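Local coordinates for protein glycerophosphoryl diester phosphodiesterase (Agrobacterium tumefaciens str. C58, PDB 3KS5) that belongs to the glycerophosphoryl diester phosphodiesterase family, a group of TIM-barrel proteins, and holds an iron(III) ion among acidic side chains in its barrel, at residues Glu32-Asp37 with Val100-Glu105; Asp37-Ala42 with Glu105-Val110. One frame throughout, in Å; residues are numbered along the deposited sequence.

How the contacts relate
Contacts 1 and 2 are successive levels of one pairing, between the neighbouring parallel strands 33-40 and 101-106 of the TIM barrel. Contact 1 takes their first part, where the strands run in register; contact 2 takes their C-terminal ends and the segment running on through Lys107 and Pro108, where the two strands part. The centres of the two contacts are about 15 Å apart. Asp37 and Glu105 belong to both and bind the iron(III) ion, which Glu35 of contact 1 binds as well, while Lys107 of contact 2 reaches to Glu105 and to an acetate beside the metal. On the other side of the sheet, Cys104 SG packs against Leu38 CD1 at 3.3 Å, joining the two levels.

Contact 1: Glu32-Asp37 with Val100-Glu105; sequences EEVEFD and VNFRCE. With FE (Fe (III) ion), chain C.
Phe36 turns the edge of its ring toward the face of Phe102, a T-shaped pair with centroids 4.8 Å apart and planes at 78°. Phe36 CZ stands 3.5 Å above the Phe102 plane, off toward the rim. With CG wedged between the backbone N and the carbonyl carbon (chi1 57°), the Phe36 ring lies across the neighbouring strand, and Cys104 CA comes over one of its faces. Val34 runs alongside Phe102, CG1 to CD1 3.8 Å. Leu91 and Tyr95 of helix 88-96 pack onto this apolar side. Five backbone hydrogen bonds, from Asn101 N to Glu32 O at one end to Glu105 N to Phe36 O at the other, knit the two parallel barrel strands.

The other face, inside the barrel, is charged. Arg103 stretches from CG to NE and passes both Glu33 and Glu35 without a direct salt bridge to either. Water 3 fills the gap to Glu35: it donates to OE2 at 2.6 Å and meets Arg103 NE at the guanidinium edge at 3.1 Å. Water 1 links Glu33 OE1 to Arg103 NH1, weakly on the arginine side, while Glu33 OE2 makes a salt bridge to Arg4. Glu35 OE2, Asp37 OD1 and Glu105 OE1 all bind the iron, Asp37 OD1 at 2.2 Å. Asp37 OD1 and Glu105 OE1 are 3.3 Å apart without a hydrogen bond, so the metal's positive charge probably pays for gathering three carboxylates.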
loop_
_atom_site.group_PDB
_atom_site.type_symbol
_atom_site.label_atom_id
_atom_site.label_comp_id
_atom_site.label_asym_id
_atom_site.label_seq_id
_atom_site.Cartn_x
_atom_site.Cartn_y
_atom_site.Cartn_z
ATOM N N GLU A 32 6.340 -10.805 -3.201
ATOM C CA GLU A 32 6.923 -9.820 -4.113
ATOM C C GLU A 32 6.964 -8.400 -3.620
ATOM O O GLU A 32 7.886 -7.659 -3.973
ATOM C CB GLU A 32 6.155 -9.860 -5.406
ATOM C CG GLU A 32 6.203 -11.221 -6.105
ATOM C CD GLU A 32 5.521 -12.306 -5.316
ATOM O OE1 GLU A 32 4.397 -12.041 -4.830
ATOM O OE2 GLU A 32 6.122 -13.405 -5.142
ATOM N N GLU A 33 5.965 -7.993 -2.819
ATOM C CA GLU A 33 5.895 -6.608 -2.360
ATOM C C GLU A 33 5.571 -6.464 -0.883
ATOM O O GLU A 33 4.993 -7.353 -0.275
ATOM C CB GLU A 33 4.834 -5.830 -3.173
ATOM C CG GLU A 33 5.109 -5.749 -4.697
ATOM C CD GLU A 33 3.948 -5.166 -5.494
ATOM O OE1 GLU A 33 2.985 -4.661 -4.873
ATOM O OE2 GLU A 33 3.988 -5.216 -6.747
ATOM N N VAL A 34 6.033 -5.353 -0.323
ATOM C CA VAL A 34 5.548 -4.861 0.935
ATOM C C VAL A 34 4.747 -3.539 0.663
ATOM O O VAL A 34 5.232 -2.636 -0.051
ATOM C CB VAL A 34 6.670 -4.623 1.945
ATOM C CG1 VAL A 34 7.657 -3.596 1.438
ATOM C CG2 VAL A 34 6.040 -4.222 3.325
ATOM N N GLU A 35 3.531 -3.462 1.234
ATOM C CA GLU A 35 2.664 -2.296 1.152
ATOM C C GLU A 35 2.746 -1.482 2.391
ATOM O O GLU A 35 2.774 -2.027 3.499
ATOM C CB GLU A 35 1.217 -2.719 0.934
ATOM C CG GLU A 35 0.275 -1.574 0.443
ATOM C CD GLU A 35 -0.341 -0.708 1.529
ATOM O OE1 GLU A 35 -0.261 -1.044 2.751
ATOM O OE2 GLU A 35 -0.907 0.341 1.139
ATOM N N PHE A 36 2.737 -0.173 2.224
ATOM C CA PHE A 36 2.825 0.729 3.343
ATOM C C PHE A 36 2.340 2.126 2.961
ATOM O O PHE A 36 2.230 2.451 1.787
ATOM C CB PHE A 36 4.267 0.801 3.861
ATOM C CG PHE A 36 5.272 1.208 2.806
ATOM C CD1 PHE A 36 5.813 0.262 1.945
ATOM C CD2 PHE A 36 5.701 2.522 2.707
ATOM C CE1 PHE A 36 6.714 0.639 0.949
ATOM C CE2 PHE A 36 6.616 2.904 1.721
ATOM C CZ PHE A 36 7.120 1.962 0.846
ATOM N N ASP A 37 2.131 2.948 3.983
ATOM C CA ASP A 37 1.564 4.281 3.880
ATOM C C ASP A 37 2.597 5.237 4.434
ATOM O O ASP A 37 3.374 4.834 5.292
ATOM C CB ASP A 37 0.276 4.316 4.717
ATOM C CG ASP A 37 -0.633 3.096 4.462
ATOM O OD1 ASP A 37 -1.304 3.053 3.417
ATOM O OD2 ASP A 37 -0.689 2.152 5.301
ATOM N N VAL A 100 12.191 -8.237 -2.172
ATOM C CA VAL A 100 10.818 -7.731 -2.107
ATOM C C VAL A 100 10.821 -6.242 -2.402
ATOM O O VAL A 100 11.645 -5.484 -1.857
ATOM C CB VAL A 100 10.135 -8.019 -0.762
ATOM C CG1 VAL A 100 8.697 -7.483 -0.818
ATOM C CG2 VAL A 100 10.112 -9.536 -0.480
ATOM N N ASN A 101 9.878 -5.842 -3.271
ATOM C CA ASN A 101 9.760 -4.455 -3.763
ATOM C C ASN A 101 8.710 -3.616 -3.018
ATOM O O ASN A 101 7.921 -4.158 -2.250
ATOM C CB ASN A 101 9.465 -4.498 -5.267
ATOM C CG ASN A 101 10.662 -4.987 -6.083
ATOM O OD1 ASN A 101 11.828 -4.886 -5.655
ATOM N ND2 ASN A 101 10.376 -5.527 -7.258
ATOM N N PHE A 102 8.740 -2.298 -3.211
ATOM C CA PHE A 102 7.787 -1.398 -2.562
ATOM C C PHE A 102 6.451 -1.165 -3.323
ATOM O O PHE A 102 6.413 -1.080 -4.569
ATOM C CB PHE A 102 8.404 -0.023 -2.308
ATOM C CG PHE A 102 9.438 0.032 -1.210
ATOM C CD1 PHE A 102 9.723 -1.034 -0.369
ATOM C CD2 PHE A 102 10.078 1.230 -0.970
ATOM C CE1 PHE A 102 10.652 -0.893 0.658
ATOM C CE2 PHE A 102 10.985 1.371 0.056
ATOM C CZ PHE A 102 11.281 0.303 0.866
ATOM N N ARG A 103 5.361 -1.109 -2.527
ATOM C CA ARG A 103 4.045 -0.618 -2.946
ATOM C C ARG A 103 3.667 0.445 -1.921
ATOM O O ARG A 103 3.227 0.129 -0.814
ATOM C CB ARG A 103 3.022 -1.722 -2.998
ATOM C CG ARG A 103 1.626 -1.223 -3.201
ATOM C CD ARG A 103 0.677 -2.370 -3.243
ATOM N NE ARG A 103 -0.700 -1.905 -3.177
ATOM C CZ ARG A 103 -1.743 -2.517 -3.727
ATOM N NH1 ARG A 103 -1.603 -3.593 -4.481
ATOM N NH2 ARG A 103 -2.961 -1.997 -3.545
ATOM N N CYS A 104 3.877 1.695 -2.301
ATOM C CA CYS A 104 3.764 2.850 -1.441
ATOM C C CYS A 104 2.365 3.432 -1.615
ATOM O O CYS A 104 1.887 3.464 -2.754
ATOM C CB CYS A 104 4.826 3.846 -1.895
ATOM S SG CYS A 104 4.984 5.406 -1.064
ATOM N N GLU A 105 1.697 3.855 -0.523
ATOM C CA GLU A 105 0.429 4.608 -0.636
ATOM C C GLU A 105 0.556 6.050 -0.169
ATOM O O GLU A 105 1.046 6.319 0.946
ATOM C CB GLU A 105 -0.737 3.972 0.123
ATOM C CG GLU A 105 -2.080 4.660 -0.231
ATOM C CD GLU A 105 -3.298 4.042 0.402
ATOM O OE1 GLU A 105 -3.270 2.866 0.805
ATOM O OE2 GLU A 105 -4.327 4.730 0.437
HETATM FE FE FE C . -2.538 1.413 2.518
HETATM O O HOH W 1 0.958 -3.518 -6.283
HETATM O O HOH W 2 6.273 -3.199 -7.107
HETATM O O HOH W 3 -1.458 0.495 -1.350
HETATM O O HOH W 4 -1.708 0.146 4.449
#

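Contact 2: Asp37-Ala42 with Glu105-Val110; sequences DLHPTA and EIKPGV. With FE (Fe (III) ion), chain C; ACT (acetate ion), chain D.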
loop_
_atom_site.group_PDB
_atom_site.type_symbol
_atom_site.label_atom_id
_atom_site.label_comp_id
_atom_site.label_asym_id
_atom_site.label_seq_id
_atom_site.Cartn_x
_atom_site.Cartn_y
_atom_site.Cartn_z
ATOM N N ASP A 37 2.131 2.948 3.983
ATOM C CA ASP A 37 1.564 4.281 3.880
ATOM C C ASP A 37 2.597 5.237 4.434
ATOM O O ASP A 37 3.374 4.834 5.292
ATOM C CB ASP A 37 0.276 4.316 4.717
ATOM C CG ASP A 37 -0.633 3.096 4.462
ATOM O OD1 ASP A 37 -1.304 3.053 3.417
ATOM O OD2 ASP A 37 -0.689 2.152 5.301
ATOM N N LEU A 38 2.628 6.486 3.937
ATOM C CA LEU A 38 3.573 7.510 4.416
ATOM C C LEU A 38 2.904 8.825 4.735
ATOM O O LEU A 38 1.917 9.182 4.095
ATOM C CB LEU A 38 4.687 7.772 3.373
ATOM C CG LEU A 38 5.542 6.570 2.945
ATOM C CD1 LEU A 38 6.314 6.867 1.614
ATOM C CD2 LEU A 38 6.498 6.097 4.112
ATOM N N HIS A 39 3.453 9.537 5.722
ATOM C CA HIS A 39 2.996 10.868 6.148
ATOM C C HIS A 39 4.216 11.683 6.494
ATOM O O HIS A 39 5.204 11.115 6.938
ATOM C CB HIS A 39 2.104 10.809 7.401
ATOM C CG HIS A 39 0.942 9.907 7.244
ATOM N ND1 HIS A 39 -0.304 10.356 6.869
ATOM C CD2 HIS A 39 0.860 8.559 7.305
ATOM C CE1 HIS A 39 -1.108 9.319 6.726
ATOM N NE2 HIS A 39 -0.429 8.217 6.998
ATOM N N PRO A 40 4.165 13.008 6.281
ATOM C CA PRO A 40 5.266 13.871 6.686
ATOM C C PRO A 40 5.148 14.321 8.136
ATOM O O PRO A 40 4.036 14.402 8.650
ATOM C CB PRO A 40 5.079 15.107 5.797
ATOM C CG PRO A 40 3.608 15.215 5.634
ATOM C CD PRO A 40 3.096 13.775 5.607
ATOM N N THR A 41 6.275 14.658 8.764
ATOM C CA THR A 41 6.276 15.274 10.093
ATOM C C THR A 41 6.454 16.752 9.885
ATOM O O THR A 41 6.895 17.169 8.816
ATOM C CB THR A 41 7.435 14.790 10.964
ATOM O OG1 THR A 41 8.655 15.390 10.501
ATOM C CG2 THR A 41 7.548 13.245 10.937
ATOM N N ALA A 42 6.171 17.546 10.914
ATOM C CA ALA A 42 6.288 19.010 10.832
ATOM C C ALA A 42 7.685 19.558 10.481
ATOM O O ALA A 42 7.795 20.732 10.118
ATOM C CB ALA A 42 5.816 19.643 12.141
ATOM N N GLU A 105 1.697 3.855 -0.523
ATOM C CA GLU A 105 0.429 4.608 -0.636
ATOM C C GLU A 105 0.556 6.050 -0.169
ATOM O O GLU A 105 1.046 6.319 0.946
ATOM C CB GLU A 105 -0.737 3.972 0.123
ATOM C CG GLU A 105 -2.080 4.660 -0.231
ATOM C CD GLU A 105 -3.298 4.042 0.402
ATOM O OE1 GLU A 105 -3.270 2.866 0.805
ATOM O OE2 GLU A 105 -4.327 4.730 0.437
ATOM N N ILE A 106 0.101 6.971 -1.025
ATOM C CA ILE A 106 0.058 8.395 -0.708
ATOM C C ILE A 106 -1.323 8.650 -0.069
ATOM O O ILE A 106 -2.356 8.646 -0.750
ATOM C CB ILE A 106 0.307 9.292 -1.951
ATOM C CG1 ILE A 106 1.576 8.875 -2.713
ATOM C CG2 ILE A 106 0.504 10.743 -1.547
ATOM C CD1 ILE A 106 2.874 8.953 -1.870
ATOM N N LYS A 107 -1.325 8.810 1.252
ATOM C CA LYS A 107 -2.540 9.010 2.043
ATOM C C LYS A 107 -2.696 10.493 2.304
ATOM O O LYS A 107 -1.696 11.209 2.426
ATOM C CB LYS A 107 -2.434 8.314 3.421
ATOM C CG LYS A 107 -2.607 6.797 3.477
ATOM C CD LYS A 107 -4.025 6.360 3.263
ATOM C CE LYS A 107 -4.219 4.873 3.575
ATOM N NZ LYS A 107 -5.431 4.262 2.940
ATOM N N PRO A 108 -3.938 10.970 2.427
ATOM C CA PRO A 108 -4.159 12.354 2.793
ATOM C C PRO A 108 -4.024 12.570 4.298
ATOM O O PRO A 108 -3.879 11.608 5.073
ATOM C CB PRO A 108 -5.604 12.609 2.331
ATOM C CG PRO A 108 -6.258 11.314 2.415
ATOM C CD PRO A 108 -5.208 10.252 2.202
ATOM N N GLY A 109 -4.102 13.825 4.705
ATOM C CA GLY A 109 -4.058 14.178 6.111
ATOM C C GLY A 109 -5.369 13.957 6.847
ATOM O O GLY A 109 -6.301 13.341 6.328
ATOM N N VAL A 110 -5.425 14.475 8.072
ATOM C CA VAL A 110 -6.602 14.327 8.953
ATOM C C VAL A 110 -7.863 14.953 8.350
ATOM O O VAL A 110 -8.954 14.387 8.446
ATOM C CB VAL A 110 -6.330 14.934 10.343
ATOM C CG1 VAL A 110 -7.630 15.133 11.117
ATOM C CG2 VAL A 110 -5.389 14.047 11.099
HETATM FE FE FE C . -2.538 1.413 2.518
HETATM C C ACT D . -5.734 0.813 3.557
HETATM O O ACT D . -5.529 -0.208 4.261
HETATM O OXT ACT D . -4.912 1.775 3.659
HETATM C CH3 ACT D . -6.957 0.803 2.670
HETATM O O HOH W 4 -1.708 0.146 4.449
#
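Lys107 NZ, carried past Asp37 by its chain, is gripped by two anions: it makes a salt bridge to Glu105 OE2 at 2.8 Å and a hydrogen bond to OXT of an acetate at 2.6 Å. This is the C-terminal mouth of the TIM barrel, where strands 33-40 and 101-106 separate and the metal site lies. The ammonium approaches Glu105 from above the carboxylate plane, 42° out of it, while Glu105 OE1 stays on the iron. A bend at chi2 (-72°) swings the lysine chain from beside His39 toward Glu105 OE2 and the acetate, laying CE against Asp37 OD1 at 3.4 Å. Lys107 NZ itself does not pair with Asp37. The acetate, probably from the crystallisation liquor, also takes a bond from Arg9, consistent with a spot beside the iron that can receive an anion.

The backbones meanwhile drift apart. Leu38 N still points to Glu105 O, but at 3.4 Å this bond is weak, and the CA atoms of Leu38 and Ile106 are already 6.3 Å apart. Leu38 turns to the opposite side of the sheet from Asp37, against Phe118 and Val122 of helix 118-128. His39 meets Lys107 and Pro108; Tyr115 OH and His50 O hold its two ring nitrogens, which fixes the imidazole's rotation. Its CE1 rests 3.7 Å from Lys107 CB, with Pro108 O at the ring edge, 4.0 Å from that same His39 CE1.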